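PDB 3Q15: response regulator aspartate phosphatase H from Bacillus subtilis, which dephosphorylates the sporulation response regulator Spo0F and also acts on the competence regulator ComA, helping to separate competence and sporulation in time. Local coordinates for residues Glu18-Lys21 with Met22-Phe26; Phe60-Gln63 with Leu64-Tyr68; Glu83-Glu86 with Thr87-Pro91. All coordinates share one frame; numbering follows the deposited sequence.

Contact 1: residues Glu18-Lys21 with Met22-Phe26; sequences EWYK and MIRQF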
loop_
_atom_site.group_PDB
_atom_site.type_symbol
_atom_site.label_atom_id
_atom_site.label_comp_id
_atom_site.label_asym_id
_atom_site.label_seq_id
_atom_site.Cartn_x
_atom_site.Cartn_y
_atom_site.Cartn_z
ATOM N N GLU A 18 18.302 -17.958 -8.106
ATOM C CA GLU A 18 18.922 -19.159 -7.574
ATOM C C GLU A 18 20.285 -19.340 -8.218
ATOM O O GLU A 18 21.253 -19.715 -7.557
ATOM C CB GLU A 18 18.045 -20.385 -7.840
ATOM C CG GLU A 18 18.635 -21.678 -7.315
ATOM C CD GLU A 18 18.855 -21.650 -5.816
ATOM O OE1 GLU A 18 19.764 -22.359 -5.337
ATOM O OE2 GLU A 18 18.114 -20.923 -5.119
ATOM N N TRP A 19 20.344 -19.073 -9.519
ATOM C CA TRP A 19 21.595 -19.083 -10.266
ATOM C C TRP A 19 22.605 -18.152 -9.586
ATOM O O TRP A 19 23.757 -18.526 -9.358
ATOM C CB TRP A 19 21.322 -18.656 -11.712
ATOM C CG TRP A 19 22.530 -18.537 -12.588
ATOM C CD1 TRP A 19 23.789 -18.993 -12.326
ATOM C CD2 TRP A 19 22.592 -17.906 -13.871
ATOM N NE1 TRP A 19 24.630 -18.688 -13.369
ATOM C CE2 TRP A 19 23.916 -18.017 -14.334
ATOM C CE3 TRP A 19 21.649 -17.257 -14.681
ATOM C CZ2 TRP A 19 24.328 -17.506 -15.560
ATOM C CZ3 TRP A 19 22.056 -16.750 -15.896
ATOM C CH2 TRP A 19 23.385 -16.877 -16.327
ATOM N N TYR A 20 22.150 -16.949 -9.245
ATOM C CA TYR A 20 22.973 -15.946 -8.572
ATOM C C TYR A 20 23.522 -16.454 -7.244
ATOM O O TYR A 20 24.685 -16.224 -6.913
ATOM C CB TYR A 20 22.143 -14.686 -8.317
ATOM C CG TYR A 20 22.956 -13.449 -7.998
ATOM C CD1 TYR A 20 24.286 -13.345 -8.391
ATOM C CD2 TYR A 20 22.395 -12.388 -7.302
ATOM C CE1 TYR A 20 25.031 -12.212 -8.103
ATOM C CE2 TYR A 20 23.135 -11.249 -7.006
ATOM C CZ TYR A 20 24.449 -11.168 -7.410
ATOM O OH TYR A 20 25.186 -10.043 -7.121
ATOM N N LYS A 21 22.672 -17.125 -6.473
ATOM C CA LYS A 21 23.082 -17.679 -5.187
ATOM C C LYS A 21 24.270 -18.626 -5.345
ATOM O O LYS A 21 25.223 -18.575 -4.566
ATOM C CB LYS A 21 21.915 -18.402 -4.514
ATOM C CG LYS A 21 20.815 -17.486 -4.001
ATOM C CD LYS A 21 19.698 -18.291 -3.354
ATOM C CE LYS A 21 18.662 -17.381 -2.712
ATOM N NZ LYS A 21 18.130 -16.390 -3.684
ATOM N N MET A 22 24.211 -19.490 -6.352
ATOM C CA MET A 22 25.301 -20.425 -6.597
ATOM C C MET A 22 26.579 -19.680 -6.976
ATOM O O MET A 22 27.675 -20.056 -6.563
ATOM C CB MET A 22 24.924 -21.431 -7.684
ATOM C CG MET A 22 23.789 -22.381 -7.305
ATOM S SD MET A 22 24.082 -23.337 -5.798
ATOM C CE MET A 22 23.344 -22.267 -4.558
ATOM N N ILE A 23 26.430 -18.615 -7.756
ATOM C CA ILE A 23 27.566 -17.795 -8.156
ATOM C C ILE A 23 28.276 -17.183 -6.951
ATOM O O ILE A 23 29.501 -17.250 -6.842
ATOM C CB ILE A 23 27.130 -16.669 -9.115
ATOM C CG1 ILE A 23 26.752 -17.255 -10.477
ATOM C CG2 ILE A 23 28.240 -15.640 -9.270
ATOM C CD1 ILE A 23 26.230 -16.231 -11.463
ATOM N N ARG A 24 27.501 -16.593 -6.045
ATOM C CA ARG A 24 28.074 -15.877 -4.905
ATOM C C ARG A 24 28.737 -16.816 -3.898
ATOM O O ARG A 24 29.512 -16.377 -3.048
ATOM C CB ARG A 24 27.026 -14.989 -4.229
ATOM C CG ARG A 24 26.465 -13.911 -5.147
ATOM C CD ARG A 24 25.648 -12.888 -4.383
ATOM N NE ARG A 24 26.481 -11.985 -3.592
ATOM C CZ ARG A 24 26.389 -11.841 -2.274
ATOM N NH1 ARG A 24 25.501 -12.545 -1.584
ATOM N NH2 ARG A 24 27.184 -10.988 -1.645
ATOM N N GLN A 25 28.432 -18.105 -4.006
ATOM C CA GLN A 25 29.101 -19.119 -3.200
ATOM C C GLN A 25 30.104 -19.875 -4.061
ATOM O O GLN A 25 30.622 -20.919 -3.667
ATOM C CB GLN A 25 28.091 -20.082 -2.574
ATOM C CG GLN A 25 27.170 -19.418 -1.572
ATOM C CD GLN A 25 26.185 -20.386 -0.956
ATOM O OE1 GLN A 25 25.023 -20.046 -0.738
ATOM N NE2 GLN A 25 26.644 -21.596 -0.662
ATOM N N PHE A 26 30.364 -19.332 -5.246
ATOM C CA PHE A 26 31.383 -19.865 -6.144
ATOM C C PHE A 26 31.257 -21.368 -6.375
ATOM O O PHE A 26 32.251 -22.094 -6.332
ATOM C CB PHE A 26 32.782 -19.531 -5.618
ATOM C CG PHE A 26 33.071 -18.062 -5.563
ATOM C CD1 PHE A 26 33.730 -17.435 -6.605
ATOM C CD2 PHE A 26 32.680 -17.306 -4.471
ATOM C CE1 PHE A 26 33.995 -16.081 -6.558
ATOM C CE2 PHE A 26 32.944 -15.951 -4.420
ATOM C CZ PHE A 26 33.602 -15.339 -5.463
#
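The last turn of helix 9-24, the first helix of the N-terminal three-helix bundle, closes in a Schellman motif, and the side chains of Tyr20 and Arg24 meet one turn apart just before it. Arg24 lays its aliphatic part over one face of the phenol: CD stands 3.9 Å from the centroid of the Tyr20 ring, 19° off the ring normal, a CH-pi contact displaced toward the CZ and CE1 rim. Tyr20 holds CG anti to its own nitrogen (chi1 -163°), whereas Arg24 has CG beside the backbone N, which brings its methylenes back over the ring. A bend at chi3 then lifts the guanidinium off the ring face, its plane 53° from that of the ring, to a salt bridge with Glu89 of helix 81-89. On the buried flank the CD1 methyl of Ile23 lies 3.5 Å from NE1 of Trp19, approaching the indole obliquely, while the same NE1 is hydrogen-bonded to ND1 of His62 on helix 49-67. Met22, folded at chi2 and chi3, brings its CE methyl 3.7 Å from OE1 of Glu18, and helix 28-41 packs against this side through Leu34. The backbone beneath is regular at first: Ile23 N bonds Trp19 O at 3.1 Å, in the carbonyl plane, and Arg24 N bonds Tyr20 O at 3.0 Å. It slackens at Gln25, whose N reaches Lys21 O in a weak bond of 3.3 Å. Phe26 then takes positive phi, with its N on Ile23 O at 2.8 Å, and the following Ser27 N returns to Met22 O. These two backward bonds, with positive phi at the C-prime residue, are the Schellman ending of an alpha-helix, here leading into the next helix of the bundle.

Contact 2: residues Phe60-Gln63 with Leu64-Tyr68; sequences FRHQ and LMLDY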
loop_
_atom_site.group_PDB
_atom_site.type_symbol
_atom_site.label_atom_id
_atom_site.label_comp_id
_atom_site.label_asym_id
_atom_site.label_seq_id
_atom_site.Cartn_x
_atom_site.Cartn_y
_atom_site.Cartn_z
ATOM N N PHE A 60 27.239 -12.056 -17.253
ATOM C CA PHE A 60 28.482 -11.320 -17.057
ATOM C C PHE A 60 29.032 -11.597 -15.662
ATOM O O PHE A 60 30.228 -11.836 -15.486
ATOM C CB PHE A 60 28.244 -9.819 -17.257
ATOM C CG PHE A 60 29.492 -8.979 -17.164
ATOM C CD1 PHE A 60 30.398 -8.944 -18.211
ATOM C CD2 PHE A 60 29.743 -8.210 -16.039
ATOM C CE1 PHE A 60 31.544 -8.169 -18.130
ATOM C CE2 PHE A 60 30.887 -7.433 -15.952
ATOM C CZ PHE A 60 31.788 -7.411 -16.999
ATOM N N ARG A 61 28.144 -11.568 -14.675
ATOM C CA ARG A 61 28.519 -11.858 -13.299
ATOM C C ARG A 61 29.044 -13.287 -13.196
ATOM O O ARG A 61 30.013 -13.551 -12.486
ATOM C CB ARG A 61 27.319 -11.653 -12.372
ATOM C CG ARG A 61 27.618 -11.880 -10.905
ATOM C CD ARG A 61 28.789 -11.032 -10.431
ATOM N NE ARG A 61 29.045 -11.234 -9.007
ATOM C CZ ARG A 61 29.798 -12.214 -8.522
ATOM N NH1 ARG A 61 30.375 -13.075 -9.348
ATOM N NH2 ARG A 61 29.977 -12.335 -7.214
ATOM N N HIS A 62 28.405 -14.201 -13.919
ATOM C CA HIS A 62 28.832 -15.595 -13.957
ATOM C C HIS A 62 30.241 -15.727 -14.529
ATOM O O HIS A 62 31.036 -16.544 -14.062
ATOM C CB HIS A 62 27.851 -16.435 -14.778
ATOM C CG HIS A 62 28.253 -17.871 -14.920
ATOM N ND1 HIS A 62 27.792 -18.861 -14.078
ATOM C CD2 HIS A 62 29.074 -18.484 -15.807
ATOM C CE1 HIS A 62 28.311 -20.021 -14.441
ATOM N NE2 HIS A 62 29.093 -19.820 -15.487
ATOM N N GLN A 63 30.544 -14.924 -15.544
ATOM C CA GLN A 63 31.862 -14.957 -16.170
ATOM C C GLN A 63 32.926 -14.383 -15.233
ATOM O O GLN A 63 34.055 -14.868 -15.188
ATOM C CB GLN A 63 31.853 -14.199 -17.499
ATOM C CG GLN A 63 33.158 -14.304 -18.280
ATOM C CD GLN A 63 33.497 -15.736 -18.662
ATOM O OE1 GLN A 63 32.620 -16.512 -19.041
ATOM N NE2 GLN A 63 34.774 -16.095 -18.554
ATOM N N LEU A 64 32.559 -13.349 -14.485
ATOM C CA LEU A 64 33.453 -12.790 -13.480
ATOM C C LEU A 64 33.865 -13.857 -12.476
ATOM O O LEU A 64 35.017 -13.910 -12.056
ATOM C CB LEU A 64 32.789 -11.616 -12.754
ATOM C CG LEU A 64 32.740 -10.285 -13.506
ATOM C CD1 LEU A 64 32.011 -9.229 -12.692
ATOM C CD2 LEU A 64 34.146 -9.816 -13.854
ATOM N N MET A 65 32.916 -14.707 -12.092
ATOM C CA MET A 65 33.203 -15.784 -11.150
ATOM C C MET A 65 34.267 -16.728 -11.703
ATOM O O MET A 65 35.197 -17.111 -10.995
ATOM C CB MET A 65 31.937 -16.570 -10.816
ATOM C CG MET A 65 32.206 -17.816 -9.989
ATOM S SD MET A 65 30.731 -18.813 -9.741
ATOM C CE MET A 65 30.337 -19.262 -11.431
ATOM N N LEU A 66 34.117 -17.100 -12.970
ATOM C CA LEU A 66 35.089 -17.954 -13.642
ATOM C C LEU A 66 36.451 -17.270 -13.751
ATOM O O LEU A 66 37.486 -17.906 -13.566
ATOM C CB LEU A 66 34.584 -18.354 -15.032
ATOM C CG LEU A 66 33.232 -19.074 -15.093
ATOM C CD1 LEU A 66 32.783 -19.266 -16.533
ATOM C CD2 LEU A 66 33.286 -20.412 -14.362
ATOM N N ASP A 67 36.449 -15.974 -14.048
ATOM C CA ASP A 67 37.701 -15.238 -14.219
ATOM C C ASP A 67 38.473 -15.081 -12.911
ATOM O O ASP A 67 39.678 -14.830 -12.924
ATOM C CB ASP A 67 37.449 -13.860 -14.838
ATOM C CG ASP A 67 36.900 -13.939 -16.252
ATOM O OD1 ASP A 67 37.015 -15.010 -16.885
ATOM O OD2 ASP A 67 36.357 -12.923 -16.734
ATOM N N TYR A 68 37.780 -15.222 -11.785
ATOM C CA TYR A 68 38.409 -15.042 -10.479
ATOM C C TYR A 68 38.742 -16.367 -9.798
ATOM O O TYR A 68 39.221 -16.387 -8.665
ATOM C CB TYR A 68 37.532 -14.181 -9.564
ATOM C CG TYR A 68 37.690 -12.689 -9.780
ATOM C CD1 TYR A 68 38.543 -11.940 -8.980
ATOM C CD2 TYR A 68 36.992 -12.032 -10.786
ATOM C CE1 TYR A 68 38.694 -10.579 -9.172
ATOM C CE2 TYR A 68 37.136 -10.671 -10.986
ATOM C CZ TYR A 68 37.989 -9.950 -10.176
ATOM O OH TYR A 68 38.134 -8.594 -10.372
#
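This is a local contact between residues three and four apart in the C-terminal turns of helix 49-67, the third helix of the N-terminal three-helix bundle, where Met65 and His62 meet on the buried flank. The CE methyl of Met65 lies over one face of the imidazole, 4.0 Å from the centroid of the His62 ring and 27° off its normal, a CH-pi contact nearest ND1 and CE1. Met65 is extended through chi2 and turns only at chi3 (62°), which folds the methyl back onto the ring. The CD1 methyl of Leu66 comes in obliquely, 3.9 Å from CD2 of His62. NE2 of the imidazole is hydrogen-bonded to Glu32 of helix 28-41 and ND1 is held by helix 9-24, so the rotation of the ring is fixed by polar as well as apolar neighbours. Elsewhere around the helix, CD1 of Leu64 touches the Phe60 ring 3.9 Å from CE2, and Leu95 of helix 93-113 packs on both residues. Main-chain bonds run from residue i+4 to i, among them Leu64 N to Phe60 O at 3.0 Å and Asp67 N to Gln63 O at 2.9 Å; that of Leu66 N to His62 O is weak. The Gln63-Asp67 pair is joined a second time through its side chains. Gln63 bends at chi2 and its NE2 gives a 3.0 Å hydrogen bond to OD1 of Asp67, with an N-H...O angle of 147°, meeting the oxygen from above the carboxylate plane.

Contact 3: residues Glu83-Glu86 with Thr87-Pro91; sequences ELLE and TIETP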
loop_
_atom_site.group_PDB
_atom_site.type_symbol
_atom_site.label_atom_id
_atom_site.label_comp_id
_atom_site.label_asym_id
_atom_site.label_seq_id
_atom_site.Cartn_x
_atom_site.Cartn_y
_atom_site.Cartn_z
ATOM N N GLU A 83 36.013 -13.271 1.366
ATOM C CA GLU A 83 37.108 -12.488 0.806
ATOM C C GLU A 83 37.002 -12.383 -0.709
ATOM O O GLU A 83 37.023 -11.289 -1.267
ATOM C CB GLU A 83 38.454 -13.099 1.203
ATOM C CG GLU A 83 38.742 -13.005 2.691
ATOM C CD GLU A 83 39.920 -13.855 3.119
ATOM O OE1 GLU A 83 40.064 -14.982 2.596
ATOM O OE2 GLU A 83 40.702 -13.397 3.979
ATOM N N LEU A 84 36.883 -13.530 -1.366
ATOM C CA LEU A 84 36.797 -13.575 -2.817
ATOM C C LEU A 84 35.598 -12.769 -3.306
ATOM O O LEU A 84 35.651 -12.133 -4.359
ATOM C CB LEU A 84 36.696 -15.025 -3.293
ATOM C CG LEU A 84 37.013 -15.298 -4.762
ATOM C CD1 LEU A 84 38.421 -14.835 -5.109
ATOM C CD2 LEU A 84 36.847 -16.776 -5.073
ATOM N N LEU A 85 34.521 -12.796 -2.530
ATOM C CA LEU A 85 33.295 -12.086 -2.876
ATOM C C LEU A 85 33.516 -10.574 -2.873
ATOM O O LEU A 85 33.078 -9.873 -3.785
ATOM C CB LEU A 85 32.172 -12.470 -1.907
ATOM C CG LEU A 85 30.728 -12.418 -2.405
ATOM C CD1 LEU A 85 30.599 -13.011 -3.802
ATOM C CD2 LEU A 85 29.811 -13.137 -1.422
ATOM N N GLU A 86 34.201 -10.075 -1.849
ATOM C CA GLU A 86 34.481 -8.648 -1.742
ATOM C C GLU A 86 35.394 -8.193 -2.881
ATOM O O GLU A 86 35.324 -7.050 -3.334
ATOM C CB GLU A 86 35.114 -8.331 -0.383
ATOM C CG GLU A 86 35.352 -6.853 -0.119
ATOM C CD GLU A 86 36.618 -6.339 -0.774
ATOM O OE1 GLU A 86 37.514 -7.161 -1.059
ATOM O OE2 GLU A 86 36.717 -5.114 -1.004
ATOM N N THR A 87 36.244 -9.105 -3.340
ATOM C CA THR A 87 37.182 -8.820 -4.419
ATOM C C THR A 87 36.443 -8.572 -5.731
ATOM O O THR A 87 36.812 -7.700 -6.513
ATOM C CB THR A 87 38.189 -9.977 -4.600
ATOM O OG1 THR A 87 38.930 -10.159 -3.386
ATOM C CG2 THR A 87 39.160 -9.681 -5.732
ATOM N N ILE A 88 35.391 -9.346 -5.964
ATOM C CA ILE A 88 34.623 -9.234 -7.196
ATOM C C ILE A 88 33.610 -8.091 -7.154
ATOM O O ILE A 88 33.445 -7.371 -8.135
ATOM C CB ILE A 88 33.899 -10.555 -7.517
ATOM C CG1 ILE A 88 34.920 -11.660 -7.792
ATOM C CG2 ILE A 88 32.965 -10.387 -8.706
ATOM C CD1 ILE A 88 34.300 -12.996 -8.143
ATOM N N GLU A 89 32.938 -7.926 -6.020
ATOM C CA GLU A 89 31.837 -6.967 -5.910
ATOM C C GLU A 89 32.279 -5.503 -5.832
ATOM O O GLU A 89 31.690 -4.634 -6.477
ATOM C CB GLU A 89 30.957 -7.304 -4.705
ATOM C CG GLU A 89 30.236 -8.625 -4.822
ATOM C CD GLU A 89 29.328 -8.894 -3.641
ATOM O OE1 GLU A 89 28.597 -9.901 -3.686
ATOM O OE2 GLU A 89 29.346 -8.102 -2.673
ATOM N N THR A 90 33.306 -5.236 -5.035
ATOM C CA THR A 90 33.774 -3.868 -4.823
ATOM C C THR A 90 34.012 -3.099 -6.125
ATOM O O THR A 90 33.509 -1.989 -6.285
ATOM C CB THR A 90 35.034 -3.830 -3.939
ATOM O OG1 THR A 90 34.728 -4.391 -2.657
ATOM C CG2 THR A 90 35.520 -2.398 -3.758
ATOM N N PRO A 91 34.775 -3.686 -7.062
ATOM C CA PRO A 91 35.012 -3.014 -8.345
ATOM C C PRO A 91 33.769 -3.002 -9.232
ATOM O O PRO A 91 33.751 -2.315 -10.255
ATOM C CB PRO A 91 36.101 -3.874 -8.997
ATOM C CG PRO A 91 36.668 -4.701 -7.896
ATOM C CD PRO A 91 35.543 -4.935 -6.954
#
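Glu89 reaches back along helix 81-89 to Leu85, one turn earlier, in an extended chain that crosses the leucine side chain. Its CB lies 3.5 Å from Leu85 O, and CG, set beside the backbone N (chi1 -65°), comes within 3.3 Å of the same carbonyl oxygen. CD then passes 4.0 Å from CG of Leu85, and at the tip OE1 rests 3.5 Å from that CG, with the CD1 methyl close by. OE1 is also the salt-bridge partner of Arg24, so the same oxygen touches a leucine flank and pairs with a guanidinium from another helix. With an alanine here, Arg24 is likely to lose its acidic mate and the flank of Leu85 its cover. Beneath this chain the backbone bond from Glu89 N to Leu85 O is 3.0 Å long. On the exposed side two threonines turn their hydroxyls back to the main chain. Thr87 OG1 gives a hydrogen bond to Glu83 O, standing above the carbonyl plane, while Thr87 N reaches that oxygen within the plane; two donors therefore grip one carbonyl. Thr90 OG1 sits 2.7 Å from OE2 of Glu86 and 2.8 Å from O of Glu86, and its single proton could serve either acceptor. Glu86 brings OE2 there by bending at chi2 (-81°), and Thr90 N is hydrogen-bonded to Glu86 O at 3.2 Å. Helix 81-89 packs against the C-terminal ends of two bundle helices: Leu84 and Ile88 pack on Phe26, which follows helix 9-24, Thr87 and Ile88 on Tyr68 after helix 49-67, and Leu85 and Ile88 on Arg61 within that last helix.

Overall arrangement
Contacts 1, 2 and 3 follow one another along the chain, on helices 9-24, 49-67 and 81-89, and gather at one end of the molecule, their centres 32 to 40 Å from that of the chain. Contacts 1 and 2 belong to the N-terminal three-helix bundle, with centres about 11 Å apart. Contact 3 lies about 14 Å from contact 1 and 11 Å from contact 2, on the helix that follows the bundle and touches residues of contacts 1 and 2. Arg61 touches residues of both other contacts. The three sites thus join two bundle helices to helix 81-89, which probably belongs to the linker toward the large C-terminal TPR domain.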